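Local coordinates for protein cellulase (Soil metagenome, PDB 5I2U) that probably hydrolyses the beta-1,4-glucosidic bonds of cellulose as a halotolerant family 5 glycoside hydrolase, at residues G151-D165 and D187-D200. Residues are numbered along the deposited sequence; the frame is centred on the assembly and turned at random.
Sequences GEYPNVIYEIWNEPD and DPDNIILVGSPHWD. With MG (magnesium ion), chain H.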
loop_
_atom_site.group_PDB
_atom_site.type_symbol
_atom_site.label_atom_id
_atom_site.label_comp_id
_atom_site.label_asym_id
_atom_site.label_seq_id
_atom_site.Cartn_x
_atom_site.Cartn_y
_atom_site.Cartn_z
ATOM N N GLY A 151 15.461 6.964 4.531
ATOM C CA GLY A 151 15.858 6.411 3.229
ATOM C C GLY A 151 16.978 5.377 3.223
ATOM O O GLY A 151 17.149 4.663 2.234
ATOM N N GLU A 152 17.723 5.274 4.328
ATOM C CA GLU A 152 18.768 4.245 4.461
ATOM C C GLU A 152 18.223 2.905 4.951
ATOM O O GLU A 152 18.888 1.883 4.782
ATOM C CB GLU A 152 19.897 4.726 5.385
ATOM C CG GLU A 152 20.779 5.790 4.741
ATOM C CD GLU A 152 22.105 5.254 4.240
ATOM O OE1 GLU A 152 22.141 4.136 3.660
ATOM O OE2 GLU A 152 23.119 5.960 4.408
ATOM N N TYR A 153 17.028 2.905 5.550
ATOM C CA TYR A 153 16.391 1.671 6.005
ATOM C C TYR A 153 15.807 0.929 4.824
ATOM O O TYR A 153 15.046 1.518 4.033
ATOM C CB TYR A 153 15.298 1.964 7.022
ATOM C CG TYR A 153 15.858 2.567 8.277
ATOM C CD1 TYR A 153 16.468 1.764 9.239
ATOM C CD2 TYR A 153 15.811 3.944 8.493
ATOM C CE1 TYR A 153 17.000 2.306 10.395
ATOM C CE2 TYR A 153 16.348 4.504 9.643
ATOM C CZ TYR A 153 16.941 3.675 10.594
ATOM O OH TYR A 153 17.481 4.203 11.738
ATOM N N PRO A 154 16.126 -0.372 4.699
ATOM C CA PRO A 154 15.542 -1.162 3.599
ATOM C C PRO A 154 14.039 -1.423 3.745
ATOM O O PRO A 154 13.362 -1.740 2.747
ATOM C CB PRO A 154 16.340 -2.471 3.652
ATOM C CG PRO A 154 16.709 -2.603 5.087
ATOM C CD PRO A 154 16.938 -1.213 5.602
ATOM N N ASN A 155 13.512 -1.255 4.954
ATOM C CA ASN A 155 12.063 -1.439 5.220
ATOM C C ASN A 155 11.132 -0.524 4.440
ATOM O O ASN A 155 9.991 -0.890 4.168
ATOM C CB ASN A 155 11.733 -1.207 6.689
ATOM C CG ASN A 155 12.674 -1.924 7.621
ATOM O OD1 ASN A 155 13.885 -1.733 7.535
ATOM N ND2 ASN A 155 12.132 -2.711 8.538
ATOM N N VAL A 156 11.617 0.661 4.083
ATOM C CA VAL A 156 10.744 1.758 3.693
ATOM C C VAL A 156 10.463 1.757 2.202
ATOM O O VAL A 156 11.388 1.736 1.397
ATOM C CB VAL A 156 11.352 3.088 4.154
ATOM C CG1 VAL A 156 10.570 4.278 3.629
ATOM C CG2 VAL A 156 11.412 3.096 5.683
ATOM N N ILE A 157 9.168 1.746 1.872
ATOM C CA ILE A 157 8.653 1.932 0.516
ATOM C C ILE A 157 7.818 3.219 0.515
ATOM O O ILE A 157 7.050 3.462 1.445
ATOM C CB ILE A 157 7.763 0.732 0.092
ATOM C CG1 ILE A 157 8.571 -0.562 0.118
ATOM C CG2 ILE A 157 7.132 0.950 -1.287
ATOM C CD1 ILE A 157 7.744 -1.816 -0.026
ATOM N N TYR A 158 7.954 4.026 -0.529
ATOM C CA TYR A 158 7.174 5.265 -0.689
ATOM C C TYR A 158 6.034 5.039 -1.665
ATOM O O TYR A 158 6.227 4.394 -2.708
ATOM C CB TYR A 158 8.064 6.383 -1.242
ATOM C CG TYR A 158 9.360 6.565 -0.482
ATOM C CD1 TYR A 158 9.377 7.156 0.783
ATOM C CD2 TYR A 158 10.570 6.135 -1.028
ATOM C CE1 TYR A 158 10.573 7.320 1.483
ATOM C CE2 TYR A 158 11.767 6.299 -0.348
ATOM C CZ TYR A 158 11.773 6.891 0.906
ATOM O OH TYR A 158 12.964 7.043 1.578
ATOM N N GLU A 159 4.852 5.557 -1.336
ATOM C CA GLU A 159 3.729 5.518 -2.255
ATOM C C GLU A 159 3.231 6.945 -2.430
ATOM O O GLU A 159 2.585 7.509 -1.553
ATOM C CB GLU A 159 2.634 4.606 -1.746
ATOM C CG GLU A 159 1.512 4.430 -2.755
ATOM C CD GLU A 159 0.402 3.543 -2.258
ATOM O OE1 GLU A 159 0.548 2.981 -1.154
ATOM O OE2 GLU A 159 -0.611 3.406 -2.983
ATOM N N ILE A 160 3.526 7.512 -3.586
ATOM C CA ILE A 160 3.536 8.965 -3.738
ATOM C C ILE A 160 2.171 9.621 -3.979
ATOM O O ILE A 160 2.028 10.828 -3.794
ATOM C CB ILE A 160 4.579 9.420 -4.798
ATOM C CG1 ILE A 160 4.250 8.914 -6.204
ATOM C CG2 ILE A 160 5.959 8.939 -4.389
ATOM C CD1 ILE A 160 5.073 9.586 -7.275
ATOM N N TRP A 161 1.176 8.836 -4.383
ATOM C CA TRP A 161 -0.160 9.373 -4.619
ATOM C C TRP A 161 -1.153 8.219 -4.626
ATOM O O TRP A 161 -1.291 7.515 -5.641
ATOM C CB TRP A 161 -0.192 10.130 -5.949
ATOM C CG TRP A 161 -1.444 10.893 -6.223
ATOM C CD1 TRP A 161 -2.625 10.841 -5.532
ATOM C CD2 TRP A 161 -1.650 11.804 -7.298
ATOM N NE1 TRP A 161 -3.549 11.667 -6.108
ATOM C CE2 TRP A 161 -2.982 12.276 -7.196
ATOM C CE3 TRP A 161 -0.842 12.270 -8.340
ATOM C CZ2 TRP A 161 -3.522 13.210 -8.092
ATOM C CZ3 TRP A 161 -1.380 13.193 -9.242
ATOM C CH2 TRP A 161 -2.710 13.651 -9.110
ATOM N N ASN A 162 -1.833 8.039 -3.491
ATOM C CA ASN A 162 -2.713 6.888 -3.273
ATOM C C ASN A 162 -3.588 6.537 -4.475
ATOM O O ASN A 162 -3.397 5.504 -5.107
ATOM C CB ASN A 162 -3.597 7.131 -2.056
ATOM C CG ASN A 162 -4.729 6.111 -1.929
ATOM O OD1 ASN A 162 -4.518 4.916 -2.107
ATOM N ND2 ASN A 162 -5.918 6.583 -1.656
ATOM N N GLU A 163 -4.538 7.411 -4.780
ATOM C CA GLU A 163 -5.541 7.131 -5.786
ATOM C C GLU A 163 -5.884 8.421 -6.503
ATOM O O GLU A 163 -6.811 9.126 -6.109
ATOM C CB GLU A 163 -6.796 6.523 -5.140
ATOM C CG GLU A 163 -6.743 5.018 -4.954
ATOM C CD GLU A 163 -8.039 4.428 -4.426
ATOM O OE1 GLU A 163 -8.964 5.160 -4.049
ATOM O OE2 GLU A 163 -8.125 3.195 -4.365
ATOM N N PRO A 164 -5.113 8.752 -7.551
ATOM C CA PRO A 164 -5.557 9.810 -8.435
ATOM C C PRO A 164 -6.895 9.388 -9.059
ATOM O O PRO A 164 -7.017 8.242 -9.508
ATOM C CB PRO A 164 -4.450 9.896 -9.494
ATOM C CG PRO A 164 -3.313 9.066 -9.000
ATOM C CD PRO A 164 -3.864 8.111 -7.994
ATOM N N ASP A 165 -7.888 10.279 -9.027
ATOM C CA ASP A 165 -9.205 9.992 -9.621
ATOM C C ASP A 165 -9.330 10.577 -11.050
ATOM O O ASP A 165 -8.954 9.903 -12.018
ATOM C CB ASP A 165 -10.402 10.363 -8.697
ATOM C CG ASP A 165 -10.268 11.735 -8.018
ATOM O OD1 ASP A 165 -9.569 12.634 -8.555
ATOM O OD2 ASP A 165 -10.885 11.909 -6.948
ATOM N N ASP A 187 17.361 9.497 -1.516
ATOM C CA ASP A 187 17.240 8.049 -1.376
ATOM C C ASP A 187 17.293 7.417 -2.771
ATOM O O ASP A 187 16.252 7.283 -3.439
ATOM C CB ASP A 187 15.929 7.708 -0.664
ATOM C CG ASP A 187 15.810 6.236 -0.316
ATOM O OD1 ASP A 187 16.721 5.439 -0.643
ATOM O OD2 ASP A 187 14.808 5.863 0.323
ATOM N N PRO A 188 18.504 7.036 -3.223
ATOM C CA PRO A 188 18.634 6.586 -4.607
ATOM C C PRO A 188 18.047 5.201 -4.895
ATOM O O PRO A 188 17.716 4.939 -6.053
ATOM C CB PRO A 188 20.145 6.596 -4.860
ATOM C CG PRO A 188 20.784 6.566 -3.512
ATOM C CD PRO A 188 19.768 6.934 -2.472
ATOM N N ASP A 189 17.881 4.354 -3.873
ATOM C CA ASP A 189 17.568 2.920 -4.108
ATOM C C ASP A 189 16.180 2.384 -3.687
ATOM O O ASP A 189 15.721 1.397 -4.291
ATOM C CB ASP A 189 18.656 2.033 -3.478
ATOM C CG ASP A 189 18.755 2.204 -1.984
ATOM O OD1 ASP A 189 18.320 3.252 -1.467
ATOM O OD2 ASP A 189 19.284 1.308 -1.312
ATOM N N ASN A 190 15.525 2.990 -2.684
ATOM C CA ASN A 190 14.293 2.413 -2.124
ATOM C C ASN A 190 13.129 2.478 -3.103
ATOM O O ASN A 190 13.096 3.335 -3.990
ATOM C CB ASN A 190 13.882 3.072 -0.803
ATOM C CG ASN A 190 14.807 2.726 0.343
ATOM O OD1 ASN A 190 16.016 2.749 0.189
ATOM N ND2 ASN A 190 14.244 2.384 1.488
ATOM N N ILE A 191 12.175 1.572 -2.923
ATOM C CA ILE A 191 11.076 1.421 -3.881
ATOM C C ILE A 191 10.134 2.618 -3.775
ATOM O O ILE A 191 9.865 3.098 -2.672
ATOM C CB ILE A 191 10.230 0.129 -3.672
ATOM C CG1 ILE A 191 11.101 -1.138 -3.539
ATOM C CG2 ILE A 191 9.223 -0.038 -4.817
ATOM C CD1 ILE A 191 11.994 -1.458 -4.727
ATOM N N ILE A 192 9.667 3.091 -4.935
ATOM C CA ILE A 192 8.656 4.131 -5.032
ATOM C C ILE A 192 7.492 3.564 -5.813
ATOM O O ILE A 192 7.677 3.114 -6.949
ATOM C CB ILE A 192 9.151 5.386 -5.776
ATOM C CG1 ILE A 192 10.379 5.994 -5.075
ATOM C CG2 ILE A 192 8.021 6.412 -5.839
ATOM C CD1 ILE A 192 11.120 7.052 -5.882
ATOM N N LEU A 193 6.300 3.603 -5.220
ATOM C CA LEU A 193 5.114 3.103 -5.874
ATOM C C LEU A 193 4.355 4.268 -6.475
ATOM O O LEU A 193 4.137 5.276 -5.805
ATOM C CB LEU A 193 4.250 2.360 -4.869
ATOM C CG LEU A 193 4.906 1.240 -4.054
ATOM C CD1 LEU A 193 3.816 0.564 -3.234
ATOM C CD2 LEU A 193 5.625 0.207 -4.908
ATOM N N VAL A 194 3.926 4.115 -7.726
ATOM C CA VAL A 194 3.341 5.214 -8.511
ATOM C C VAL A 194 1.890 4.925 -8.862
ATOM O O VAL A 194 1.590 3.941 -9.520
ATOM C CB VAL A 194 4.139 5.444 -9.812
ATOM C CG1 VAL A 194 3.472 6.500 -10.700
ATOM C CG2 VAL A 194 5.562 5.851 -9.473
ATOM N N GLY A 195 1.004 5.813 -8.436
ATOM C CA GLY A 195 -0.405 5.703 -8.708
ATOM C C GLY A 195 -0.735 6.146 -10.114
ATOM O O GLY A 195 0.080 6.786 -10.777
ATOM N N SER A 196 -1.942 5.802 -10.554
ATOM C CA SER A 196 -2.440 6.185 -11.867
ATOM C C SER A 196 -3.933 6.531 -11.786
ATOM O O SER A 196 -4.596 6.185 -10.793
ATOM C CB SER A 196 -2.172 5.074 -12.889
ATOM O OG SER A 196 -2.818 3.873 -12.541
ATOM N N PRO A 197 -4.466 7.225 -12.820
ATOM C CA PRO A 197 -5.843 7.723 -12.710
ATOM C C PRO A 197 -6.911 6.636 -12.634
ATOM O O PRO A 197 -6.647 5.463 -12.941
ATOM C CB PRO A 197 -6.026 8.588 -13.973
ATOM C CG PRO A 197 -4.660 8.830 -14.500
ATOM C CD PRO A 197 -3.844 7.644 -14.089
ATOM N N HIS A 198 -8.097 7.054 -12.205
ATOM C CA HIS A 198 -9.215 6.161 -11.918
ATOM C C HIS A 198 -8.842 5.124 -10.861
ATOM O O HIS A 198 -9.034 3.926 -11.049
ATOM C CB HIS A 198 -9.779 5.534 -13.207
ATOM C CG HIS A 198 -10.436 6.532 -14.106
ATOM N ND1 HIS A 198 -9.845 7.004 -15.256
ATOM C CD2 HIS A 198 -11.626 7.172 -14.005
ATOM C CE1 HIS A 198 -10.645 7.883 -15.831
ATOM N NE2 HIS A 198 -11.734 8.001 -15.094
ATOM N N TRP A 199 -8.320 5.618 -9.740
ATOM C CA TRP A 199 -8.049 4.809 -8.547
ATOM C C TRP A 199 -7.069 3.686 -8.844
ATOM O O TRP A 199 -7.290 2.537 -8.473
ATOM C CB TRP A 199 -9.383 4.311 -7.952
ATOM C CG TRP A 199 -10.335 5.456 -7.784
ATOM C CD1 TRP A 199 -10.313 6.392 -6.788
ATOM C CD2 TRP A 199 -11.392 5.844 -8.679
ATOM N NE1 TRP A 199 -11.318 7.307 -6.978
ATOM C CE2 TRP A 199 -11.996 6.997 -8.131
ATOM C CE3 TRP A 199 -11.903 5.315 -9.873
ATOM C CZ2 TRP A 199 -13.084 7.638 -8.737
ATOM C CZ3 TRP A 199 -12.988 5.945 -10.481
ATOM C CH2 TRP A 199 -13.568 7.102 -9.909
ATOM N N ASP A 200 -5.981 4.043 -9.523
ATOM C CA ASP A 200 -4.965 3.089 -9.976
ATOM C C ASP A 200 -5.558 1.943 -10.823
ATOM O O ASP A 200 -5.229 0.773 -10.609
ATOM C CB ASP A 200 -4.153 2.545 -8.801
ATOM C CG ASP A 200 -3.769 3.628 -7.807
ATOM O OD1 ASP A 200 -3.182 4.650 -8.231
ATOM O OD2 ASP A 200 -4.059 3.455 -6.600
HETATM MG MG MG H . 17.761 3.920 0.284
HETATM O O HOH W 1 12.145 -0.011 -0.695
HETATM O O HOH W 2 1.405 6.468 -5.992
HETATM O O HOH W 3 -12.133 9.652 -5.477
HETATM O O HOH W 4 18.881 2.364 1.012
HETATM O O HOH W 5 19.619 5.242 1.003
#
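Tyr158 and Asp187 meet where packing is dense: the phenol OH donates a 2.5 Å hydrogen bond to Asp187 OD2, which lies at the ring edge and receives it on its anti lone pair, with ring and carboxylate planes 81° apart. Asp187 CG, anti to the backbone N (chi1 -173°), turns OD1 to the magnesium, and Tyr158 acts as a second-shell residue that fixes the carboxylate. Gly151 O, Asp189 OD1 and Asn190 OD1 are the other protein ligands; waters 4 and 5 complete the shell on its wetter side. Asn190 ND2 donates to Tyr153 O and Val156 O, nearly in the amide plane. From this site run neighbouring parallel strands of the TIM barrel, 156-159 and 192-194, joined by helix 169-186 in a beta-alpha-beta crossover. Tyr158 N and O bond to Ile191 O and Leu193 N. On the helix side, Ile160 CG2 touches Ile192 CG2 at 3.6 Å; on the other, Leu193 CG packs against Ile157 CG2, and Glu159 extends to Arg89 and Ser249. Glu163, in the Asn-Glu-Pro signature and probably the acid/base as in family 5 relatives, bonds His222 through OE2; its OE1 lies at the indole edge, 3.3 Å from Trp199 CD1, planes 76° apart. Packing loosens at partly exposed Asp165, whose CA lies over one indole face while water 3 bridges its OD2 to Trp199 NE1.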